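Side-chain contacts in 6-phosphogluconate dehydrogenase NAD-binding (Dyadobacter fermentans, PDB 4GBJ), which probably acts as an oxidoreductase of the 6-phosphogluconate dehydrogenase type, using bound NAD or NADP as its cofactor: residues 74-79 with 101-106; 173-178 with 245-250; 180-185 with 263-268. All coordinates share one frame; numbering follows the deposited sequence.

Followed from the N terminus, the chain first closes contact 1, a short loop in which helix 72-78 meets helix 101-113 after 21 intervening residues that include strand 92-95. This contact is complete before the others begin. Helix 169-197 then opens both remaining contacts, giving residues 173-178 to contact 2 and 180-185 to contact 3. Their partners arrive in the same order, 245-250 on helix 238-254 and 263-268 on helix 260-274, so the two long loops cross rather than nest. Contact 1 belongs to the nucleotide-binding domain and the other two to the helical domain. Pro101 touches Leu175 where contacts 1 and 2 meet, and Ile245 touches Ile265 between contacts 2 and 3.

Contact 1. Residues 74-79 with 101-106; sequences AVEELF and PETSRQ
The hydroxyl of Thr103 faces two acidic side chains but is hydrogen-bonded to just one of them: OG1 pairs with OD2 of Asp72, while OE2 of Glu76 stands 3.5 Å from Thr103 OG1 without forming a bond. What Glu76 meets instead is the methyl group. Its OE2 lies 3.3 Å from Thr103 CG2, and Glu76 CG comes within 4.0 Å of that same CG2, so both the aliphatic stem and the carboxylate end of the glutamate bear on one methyl. The two side chains cross at about a right angle.

The torsions explain the division of labour. Thr103 holds OG1 anti to its own carbonyl carbon (chi1 -62°), which sends the hydroxyl to Asp72 at the start of helix 72-78 and sets CG2, anti to the backbone N, against Glu76 of the same helix. Glu76 runs on extended beyond CG (chi2 171°), long enough to span a gap in which the CA atoms of Glu76 and Thr103 are 8.0 Å apart. Farther along, Glu76 OE2 is 4.4 Å from Gln106 OE1, two acceptor oxygens with nothing to share. Glu102 OE1, a like charge 6.9 Å from Glu76 OE2, would at most slightly favour the protonated form of the glutamate.

Only 110 Å² is buried in all, with Thr103 on the inner side and Glu76 and Gln106 toward solvent. Deeper down, Val75 packs on Leu107 of the second helix. The pair illustrates how adjacent helices are joined in a Rossmann-type domain: helix 72-78 follows strand 64-67, helix 101-113 follows strand 92-95, and these are neighbouring parallel strands of the central sheet.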
loop_
_atom_site.group_PDB
_atom_site.type_symbol
_atom_site.label_atom_id
_atom_site.label_comp_id
_atom_site.label_asym_id
_atom_site.label_seq_id
_atom_site.Cartn_x
_atom_site.Cartn_y
_atom_site.Cartn_z
ATOM N N ALA B 74 -8.557 -10.624 -27.475
ATOM C CA ALA B 74 -9.956 -11.036 -27.470
ATOM C C ALA B 74 -10.887 -9.858 -27.890
ATOM O O ALA B 74 -11.832 -10.066 -28.641
ATOM C CB ALA B 74 -10.360 -11.560 -26.102
ATOM N N VAL B 75 -10.573 -8.625 -27.476
ATOM C CA VAL B 75 -11.428 -7.461 -27.806
ATOM C C VAL B 75 -11.265 -7.105 -29.274
ATOM O O VAL B 75 -12.253 -6.829 -29.973
ATOM C CB VAL B 75 -11.149 -6.254 -26.875
ATOM C CG1 VAL B 75 -12.035 -5.074 -27.244
ATOM C CG2 VAL B 75 -11.373 -6.637 -25.411
ATOM N N GLU B 76 -10.030 -7.109 -29.759
ATOM C CA GLU B 76 -9.763 -6.789 -31.169
ATOM C C GLU B 76 -10.360 -7.825 -32.121
ATOM O O GLU B 76 -10.835 -7.451 -33.185
ATOM C CB GLU B 76 -8.271 -6.689 -31.424
ATOM C CG GLU B 76 -7.637 -5.475 -30.773
ATOM C CD GLU B 76 -6.116 -5.496 -30.845
ATOM O OE1 GLU B 76 -5.571 -6.215 -31.714
ATOM O OE2 GLU B 76 -5.466 -4.817 -30.021
ATOM N N GLU B 77 -10.325 -9.121 -31.741
ATOM C CA GLU B 77 -10.868 -10.221 -32.574
ATOM C C GLU B 77 -12.377 -10.076 -32.704
ATOM O O GLU B 77 -12.956 -10.370 -33.742
ATOM C CB GLU B 77 -10.514 -11.591 -31.945
ATOM C CG GLU B 77 -11.347 -12.804 -32.378
ATOM C CD GLU B 77 -10.983 -14.093 -31.660
ATOM O OE1 GLU B 77 -10.460 -14.022 -30.523
ATOM O OE2 GLU B 77 -11.268 -15.179 -32.215
ATOM N N LEU B 78 -13.023 -9.682 -31.625
ATOM C CA LEU B 78 -14.458 -9.555 -31.622
ATOM C C LEU B 78 -14.915 -8.256 -32.266
ATOM O O LEU B 78 -15.851 -8.268 -33.047
ATOM C CB LEU B 78 -14.950 -9.618 -30.181
ATOM C CG LEU B 78 -16.443 -9.730 -30.017
ATOM C CD1 LEU B 78 -16.969 -10.949 -30.766
ATOM C CD2 LEU B 78 -16.809 -9.784 -28.558
ATOM N N PHE B 79 -14.282 -7.140 -31.935
ATOM C CA PHE B 79 -14.683 -5.854 -32.456
ATOM C C PHE B 79 -14.047 -5.548 -33.831
ATOM O O PHE B 79 -13.315 -4.563 -34.028
ATOM C CB PHE B 79 -14.423 -4.752 -31.415
ATOM C CG PHE B 79 -15.516 -4.836 -30.376
ATOM C CD1 PHE B 79 -16.703 -4.154 -30.549
ATOM C CD2 PHE B 79 -15.450 -5.765 -29.346
ATOM C CE1 PHE B 79 -17.764 -4.328 -29.659
ATOM C CE2 PHE B 79 -16.536 -5.952 -28.466
ATOM C CZ PHE B 79 -17.690 -5.257 -28.659
ATOM N N PRO B 101 -4.385 1.203 -22.826
ATOM C CA PRO B 101 -4.905 2.477 -23.369
ATOM C C PRO B 101 -4.781 2.567 -24.885
ATOM O O PRO B 101 -5.665 3.076 -25.558
ATOM C CB PRO B 101 -3.979 3.525 -22.729
ATOM C CG PRO B 101 -3.494 2.912 -21.532
ATOM C CD PRO B 101 -3.441 1.442 -21.722
ATOM N N GLU B 102 -3.654 2.082 -25.421
ATOM C CA GLU B 102 -3.441 2.083 -26.867
ATOM C C GLU B 102 -4.479 1.235 -27.598
ATOM O O GLU B 102 -4.944 1.650 -28.665
ATOM C CB GLU B 102 -2.055 1.557 -27.179
ATOM C CG GLU B 102 -1.722 1.409 -28.662
ATOM C CD GLU B 102 -0.350 0.790 -28.830
ATOM O OE1 GLU B 102 -0.256 -0.455 -28.741
ATOM O OE2 GLU B 102 0.641 1.552 -28.934
ATOM N N THR B 103 -4.813 0.039 -27.069
ATOM C CA THR B 103 -5.828 -0.791 -27.722
ATOM C C THR B 103 -7.166 -0.033 -27.713
ATOM O O THR B 103 -7.877 -0.034 -28.695
ATOM C CB THR B 103 -5.946 -2.166 -27.052
ATOM O OG1 THR B 103 -4.704 -2.834 -27.189
ATOM C CG2 THR B 103 -7.020 -3.041 -27.687
ATOM N N SER B 104 -7.511 0.607 -26.582
ATOM C CA SER B 104 -8.757 1.354 -26.486
ATOM C C SER B 104 -8.821 2.513 -27.447
ATOM O O SER B 104 -9.828 2.661 -28.107
ATOM C CB SER B 104 -8.946 1.889 -25.078
ATOM O OG SER B 104 -9.343 0.798 -24.270
ATOM N N ARG B 105 -7.749 3.322 -27.535
ATOM C CA ARG B 105 -7.704 4.483 -28.425
ATOM C C ARG B 105 -7.795 4.037 -29.881
ATOM O O ARG B 105 -8.458 4.695 -30.651
ATOM C CB ARG B 105 -6.427 5.280 -28.192
ATOM C CG ARG B 105 -6.351 5.944 -26.811
ATOM C CD ARG B 105 -4.897 6.373 -26.518
ATOM N NE ARG B 105 -4.791 7.038 -25.215
ATOM C CZ ARG B 105 -3.714 7.048 -24.428
ATOM N NH1 ARG B 105 -2.589 6.444 -24.807
ATOM N NH2 ARG B 105 -3.747 7.677 -23.263
ATOM N N GLN B 106 -7.169 2.901 -30.244
ATOM C CA GLN B 106 -7.216 2.363 -31.617
ATOM C C GLN B 106 -8.616 1.938 -31.964
ATOM O O GLN B 106 -9.132 2.361 -32.978
ATOM C CB GLN B 106 -6.285 1.154 -31.756
ATOM C CG GLN B 106 -4.816 1.484 -31.864
ATOM C CD GLN B 106 -3.976 0.215 -31.838
ATOM O OE1 GLN B 106 -4.497 -0.914 -31.709
ATOM N NE2 GLN B 106 -2.656 0.371 -31.989
#

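Contact 2. Residues 173-178 with 245-250; sequences IKLAGN and INLTLQ
No aromatic ring takes part where Leu175 meets Leu247 and Thr248; the flat group that matters is a backbone peptide. The CD1 methyl of Leu175 lies over one face of the carbonyl of Leu247, 4.0 Å from Leu247 C, while the oxygen of that carbonyl accepts a hydrogen bond from OG1 of Thr251 further along the same helix. Among the side-chain atoms of Leu247, the fork bears mainly on CB, Leu175 CD2 at 3.9 Å from Leu247 CB being the nearer of its methyls. The two leucines cross at about a right angle.

Thr248 meets the same flank of Leu175 nearer its base, the two side chains sliding past each other in opposite directions. Its OG1 comes to 3.4 Å from Leu175 CB, a polar atom resting on a methylene. Because OG1 is anti to the threonine's own carbonyl carbon (chi1 -61°), it faces the first helix, yet at 3.7 Å from Leu175 O it does not bond directly. A water closes the gap, donating to Leu175 O at 3.0 Å and lying 2.6 Å from Thr248 OG1. The hydroxyl also has a weak bond to the backbone oxygen of Asp244, so water and backbone together satisfy this buried group.

The backbones are close here, with CA atoms of Leu175 and Thr248 only 5.7 Å apart. Lys174, the predicted active-site residue, takes no part; its NZ bonds to the backbone oxygen of Ile123. The crossing is thus enclosed by several elements: strand 117-124 beside Lys174, helix 260-274 behind helix 238-254, and Met194 of the second subunit, which packs on both Ala176 and Thr248.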
loop_
_atom_site.group_PDB
_atom_site.type_symbol
_atom_site.label_atom_id
_atom_site.label_comp_id
_atom_site.label_asym_id
_atom_site.label_seq_id
_atom_site.Cartn_x
_atom_site.Cartn_y
_atom_site.Cartn_z
ATOM N N ILE B 173 -5.844 4.338 -15.557
ATOM C CA ILE B 173 -6.124 4.305 -14.111
ATOM C C ILE B 173 -6.158 2.847 -13.641
ATOM O O ILE B 173 -5.659 2.552 -12.587
ATOM C CB ILE B 173 -7.422 5.063 -13.702
ATOM C CG1 ILE B 173 -7.465 6.505 -14.231
ATOM C CG2 ILE B 173 -7.641 5.057 -12.166
ATOM C CD1 ILE B 173 -6.270 7.360 -13.804
ATOM N N LYS B 174 -6.773 1.956 -14.419
ATOM C CA LYS B 174 -6.901 0.541 -14.079
ATOM C C LYS B 174 -5.514 -0.119 -13.960
ATOM O O LYS B 174 -5.254 -0.800 -12.966
ATOM C CB LYS B 174 -7.746 -0.161 -15.128
ATOM C CG LYS B 174 -7.885 -1.661 -14.938
ATOM C CD LYS B 174 -8.420 -2.071 -13.577
ATOM C CE LYS B 174 -8.695 -3.551 -13.564
ATOM N NZ LYS B 174 -9.113 -4.037 -12.250
ATOM N N LEU B 175 -4.643 0.119 -14.944
ATOM C CA LEU B 175 -3.269 -0.389 -14.931
ATOM C C LEU B 175 -2.525 0.144 -13.724
ATOM O O LEU B 175 -1.860 -0.630 -13.053
ATOM C CB LEU B 175 -2.515 -0.012 -16.228
ATOM C CG LEU B 175 -3.035 -0.673 -17.529
ATOM C CD1 LEU B 175 -2.240 -0.213 -18.718
ATOM C CD2 LEU B 175 -3.112 -2.167 -17.392
ATOM N N ALA B 176 -2.693 1.434 -13.399
ATOM C CA ALA B 176 -2.053 2.039 -12.247
ATOM C C ALA B 176 -2.535 1.398 -10.936
ATOM O O ALA B 176 -1.714 1.159 -10.037
ATOM C CB ALA B 176 -2.322 3.541 -12.211
ATOM N N GLY B 177 -3.843 1.122 -10.849
ATOM C CA GLY B 177 -4.438 0.471 -9.695
ATOM C C GLY B 177 -3.866 -0.912 -9.476
ATOM O O GLY B 177 -3.428 -1.216 -8.360
ATOM N N ASN B 178 -3.807 -1.724 -10.561
ATOM C CA ASN B 178 -3.252 -3.091 -10.541
ATOM C C ASN B 178 -1.742 -3.085 -10.252
ATOM O O ASN B 178 -1.261 -3.964 -9.561
ATOM C CB ASN B 178 -3.527 -3.836 -11.845
ATOM C CG ASN B 178 -4.910 -4.442 -11.958
ATOM O OD1 ASN B 178 -5.764 -4.332 -11.065
ATOM N ND2 ASN B 178 -5.148 -5.116 -13.066
ATOM N N ILE B 245 1.355 -6.432 -15.777
ATOM C CA ILE B 245 2.491 -5.549 -15.528
ATOM C C ILE B 245 3.177 -5.145 -16.856
ATOM O O ILE B 245 3.680 -4.040 -16.949
ATOM C CB ILE B 245 3.485 -6.130 -14.504
ATOM C CG1 ILE B 245 4.344 -5.063 -13.900
ATOM C CG2 ILE B 245 4.358 -7.240 -15.078
ATOM C CD1 ILE B 245 3.574 -4.049 -12.993
ATOM N N ASN B 246 3.220 -6.017 -17.839
ATOM C CA ASN B 246 3.771 -5.690 -19.154
ATOM C C ASN B 246 2.942 -4.647 -19.874
ATOM O O ASN B 246 3.542 -3.800 -20.553
ATOM C CB ASN B 246 3.932 -6.910 -20.032
ATOM C CG ASN B 246 5.152 -7.748 -19.667
ATOM O OD1 ASN B 246 6.128 -7.277 -19.094
ATOM N ND2 ASN B 246 5.136 -9.026 -19.967
ATOM N N LEU B 247 1.580 -4.633 -19.689
ATOM C CA LEU B 247 0.736 -3.568 -20.272
ATOM C C LEU B 247 1.135 -2.227 -19.631
ATOM O O LEU B 247 1.236 -1.223 -20.305
ATOM C CB LEU B 247 -0.761 -3.828 -20.027
ATOM C CG LEU B 247 -1.446 -5.020 -20.727
ATOM C CD1 LEU B 247 -2.877 -5.057 -20.382
ATOM C CD2 LEU B 247 -1.309 -4.945 -22.243
ATOM N N THR B 248 1.353 -2.224 -18.309
ATOM C CA THR B 248 1.766 -1.030 -17.577
ATOM C C THR B 248 3.125 -0.527 -18.073
ATOM O O THR B 248 3.305 0.680 -18.298
ATOM C CB THR B 248 1.774 -1.351 -16.097
ATOM O OG1 THR B 248 0.441 -1.707 -15.736
ATOM C CG2 THR B 248 2.329 -0.202 -15.241
ATOM N N LEU B 249 4.091 -1.421 -18.178
ATOM C CA LEU B 249 5.419 -1.037 -18.643
ATOM C C LEU B 249 5.377 -0.482 -20.059
ATOM O O LEU B 249 6.054 0.508 -20.330
ATOM C CB LEU B 249 6.388 -2.197 -18.556
ATOM C CG LEU B 249 6.778 -2.579 -17.130
ATOM C CD1 LEU B 249 7.330 -4.029 -17.071
ATOM C CD2 LEU B 249 7.814 -1.577 -16.574
ATOM N N GLN B 250 4.564 -1.082 -20.947
ATOM C CA GLN B 250 4.439 -0.547 -22.312
ATOM C C GLN B 250 3.822 0.823 -22.291
ATOM O O GLN B 250 4.243 1.704 -23.036
ATOM C CB GLN B 250 3.597 -1.470 -23.196
ATOM C CG GLN B 250 3.588 -1.078 -24.686
ATOM C CD GLN B 250 4.994 -1.167 -25.294
ATOM O OE1 GLN B 250 5.634 -2.225 -25.208
ATOM N NE2 GLN B 250 5.542 -0.072 -25.912
HETATM O O HOH W 1 -0.477 -3.168 -13.767
#

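Contact 3. Residues 180-185 with 263-268; sequences MIACSL and DIIRNR
This is a small, buried, apolar contact between two helices of the helical domain, in which Ile265 of helix 260-274 fits against Ala182 of helix 169-197. The alanine is short enough for the isoleucine to reach the backbone beside it. Ile265 CG2 packs on Ala182 CB at 3.9 Å, and the longer branch goes further: its CD1 lies 3.2 Å from Ala182 O, a tight approach of a methyl to a carbonyl oxygen, and 4.1 Å from Cys183 N.

In Ile265, a chi1 of -69° puts CG2 anti to the backbone N and over Ala182 CB, and a chi2 of -60° swings CD1 onto Ala182 O. The helices come near enough for this that Ala182 CA and Ile265 CA are 6.9 Å apart. An alanine in place of Ile265 would probably open a gap over Ala182 CB and its carbonyl, where the CG2 and CD1 methyls now sit.

On the first helix, behind the contact, Ser184 turns back into its own turn. Its OG donates to the backbone oxygen of selenomethionine Met180 at 2.7 Å, tilted 30° from the carbonyl plane, while Ser184 N reaches that oxygen from the opposite face. The hydroxyl is thereby satisfied within the helix.

Around this pair, helix 238-254 supplies Ile245 against Ile265, helix 217-228 packs on Ile181 and Leu185 of the first helix, and Met187 of the second subunit lies against Cys183.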
loop_
_atom_site.group_PDB
_atom_site.type_symbol
_atom_site.label_atom_id
_atom_site.label_comp_id
_atom_site.label_asym_id
_atom_site.label_seq_id
_atom_site.Cartn_x
_atom_site.Cartn_y
_atom_site.Cartn_z
HETATM N N MSE B 180 -0.294 -0.828 -8.329
HETATM C CA MSE B 180 -0.167 -0.528 -6.898
HETATM C C MSE B 180 -0.525 -1.748 -6.071
HETATM O O MSE B 180 0.092 -1.977 -5.040
HETATM C CB MSE B 180 -1.002 0.654 -6.475
HETATM C CG MSE B 180 -0.381 1.935 -6.938
HETATM SE SE MSE B 180 -1.321 3.585 -6.496
HETATM C CE MSE B 180 -1.317 3.512 -4.570
ATOM N N ILE B 181 -1.460 -2.582 -6.560
ATOM C CA ILE B 181 -1.791 -3.818 -5.844
ATOM C C ILE B 181 -0.559 -4.729 -5.836
ATOM O O ILE B 181 -0.202 -5.251 -4.787
ATOM C CB ILE B 181 -3.015 -4.516 -6.397
ATOM C CG1 ILE B 181 -4.294 -3.668 -6.159
ATOM C CG2 ILE B 181 -3.162 -5.949 -5.742
ATOM C CD1 ILE B 181 -5.504 -4.154 -7.043
ATOM N N ALA B 182 0.100 -4.881 -6.993
ATOM C CA ALA B 182 1.299 -5.714 -7.178
ATOM C C ALA B 182 2.452 -5.190 -6.319
ATOM O O ALA B 182 3.170 -6.005 -5.705
ATOM C CB ALA B 182 1.706 -5.769 -8.646
ATOM N N CYS B 183 2.621 -3.864 -6.235
ATOM C CA CYS B 183 3.625 -3.270 -5.331
ATOM C C CYS B 183 3.323 -3.595 -3.870
ATOM O O CYS B 183 4.240 -3.805 -3.094
ATOM C CB CYS B 183 3.713 -1.763 -5.515
ATOM S SG CYS B 183 4.409 -1.248 -7.081
ATOM N N SER B 184 2.059 -3.601 -3.496
ATOM C CA SER B 184 1.643 -3.903 -2.108
ATOM C C SER B 184 2.010 -5.310 -1.776
ATOM O O SER B 184 2.523 -5.573 -0.699
ATOM C CB SER B 184 0.144 -3.643 -1.939
ATOM O OG SER B 184 -0.085 -2.291 -2.314
ATOM N N LEU B 185 1.768 -6.233 -2.711
ATOM C CA LEU B 185 2.171 -7.620 -2.526
ATOM C C LEU B 185 3.685 -7.768 -2.354
ATOM O O LEU B 185 4.151 -8.502 -1.491
ATOM C CB LEU B 185 1.758 -8.455 -3.726
ATOM C CG LEU B 185 0.256 -8.849 -3.756
ATOM C CD1 LEU B 185 -0.155 -9.218 -5.207
ATOM C CD2 LEU B 185 -0.013 -9.992 -2.813
ATOM N N ASP B 263 9.456 -2.961 -12.835
ATOM C CA ASP B 263 10.531 -3.833 -13.345
ATOM C C ASP B 263 10.750 -5.029 -12.412
ATOM O O ASP B 263 10.826 -6.166 -12.868
ATOM C CB ASP B 263 11.842 -3.068 -13.477
ATOM C CG ASP B 263 11.818 -1.846 -14.389
ATOM O OD1 ASP B 263 10.880 -1.725 -15.212
ATOM O OD2 ASP B 263 12.747 -1.054 -14.324
ATOM N N ILE B 264 10.761 -4.749 -11.095
ATOM C CA ILE B 264 10.902 -5.743 -10.028
ATOM C C ILE B 264 9.721 -6.697 -10.075
ATOM O O ILE B 264 9.957 -7.871 -10.096
ATOM C CB ILE B 264 11.030 -5.099 -8.648
ATOM C CG1 ILE B 264 12.280 -4.172 -8.534
ATOM C CG2 ILE B 264 11.025 -6.139 -7.514
ATOM C CD1 ILE B 264 13.432 -4.694 -8.603
ATOM N N ILE B 265 8.481 -6.197 -10.198
ATOM C CA ILE B 265 7.272 -7.019 -10.270
ATOM C C ILE B 265 7.331 -7.929 -11.473
ATOM O O ILE B 265 7.093 -9.138 -11.352
ATOM C CB ILE B 265 6.027 -6.105 -10.300
ATOM C CG1 ILE B 265 5.818 -5.370 -8.942
ATOM C CG2 ILE B 265 4.792 -6.814 -10.720
ATOM C CD1 ILE B 265 5.617 -6.209 -7.782
ATOM N N ARG B 266 7.684 -7.367 -12.633
ATOM C CA ARG B 266 7.849 -8.179 -13.829
ATOM C C ARG B 266 8.820 -9.345 -13.589
ATOM O O ARG B 266 8.493 -10.475 -13.942
ATOM C CB ARG B 266 8.339 -7.331 -15.009
ATOM C CG ARG B 266 8.643 -8.117 -16.280
ATOM C CD ARG B 266 8.908 -7.146 -17.426
ATOM N NE ARG B 266 9.480 -7.825 -18.585
ATOM C CZ ARG B 266 10.738 -8.239 -18.697
ATOM N NH1 ARG B 266 11.598 -8.068 -17.692
ATOM N NH2 ARG B 266 11.141 -8.853 -19.794
ATOM N N ASN B 267 9.969 -9.095 -12.977
ATOM C CA ASN B 267 10.966 -10.175 -12.730
ATOM C C ASN B 267 10.451 -11.196 -11.753
ATOM O O ASN B 267 10.788 -12.376 -11.917
ATOM C CB ASN B 267 12.330 -9.627 -12.265
ATOM C CG ASN B 267 13.079 -8.975 -13.415
ATOM O OD1 ASN B 267 12.804 -9.226 -14.573
ATOM N ND2 ASN B 267 13.981 -8.057 -13.127
ATOM N N ARG B 268 9.581 -10.788 -10.770
ATOM C CA ARG B 268 8.999 -11.784 -9.878
ATOM C C ARG B 268 8.151 -12.825 -10.655
ATOM O O ARG B 268 8.188 -14.002 -10.329
ATOM C CB ARG B 268 8.114 -11.137 -8.827
ATOM C CG ARG B 268 8.795 -10.201 -7.886
ATOM C CD ARG B 268 10.002 -10.833 -7.250
ATOM N NE ARG B 268 10.440 -10.131 -6.053
ATOM C CZ ARG B 268 11.552 -10.406 -5.375
ATOM N NH1 ARG B 268 12.367 -11.358 -5.783
ATOM N NH2 ARG B 268 11.874 -9.701 -4.303
#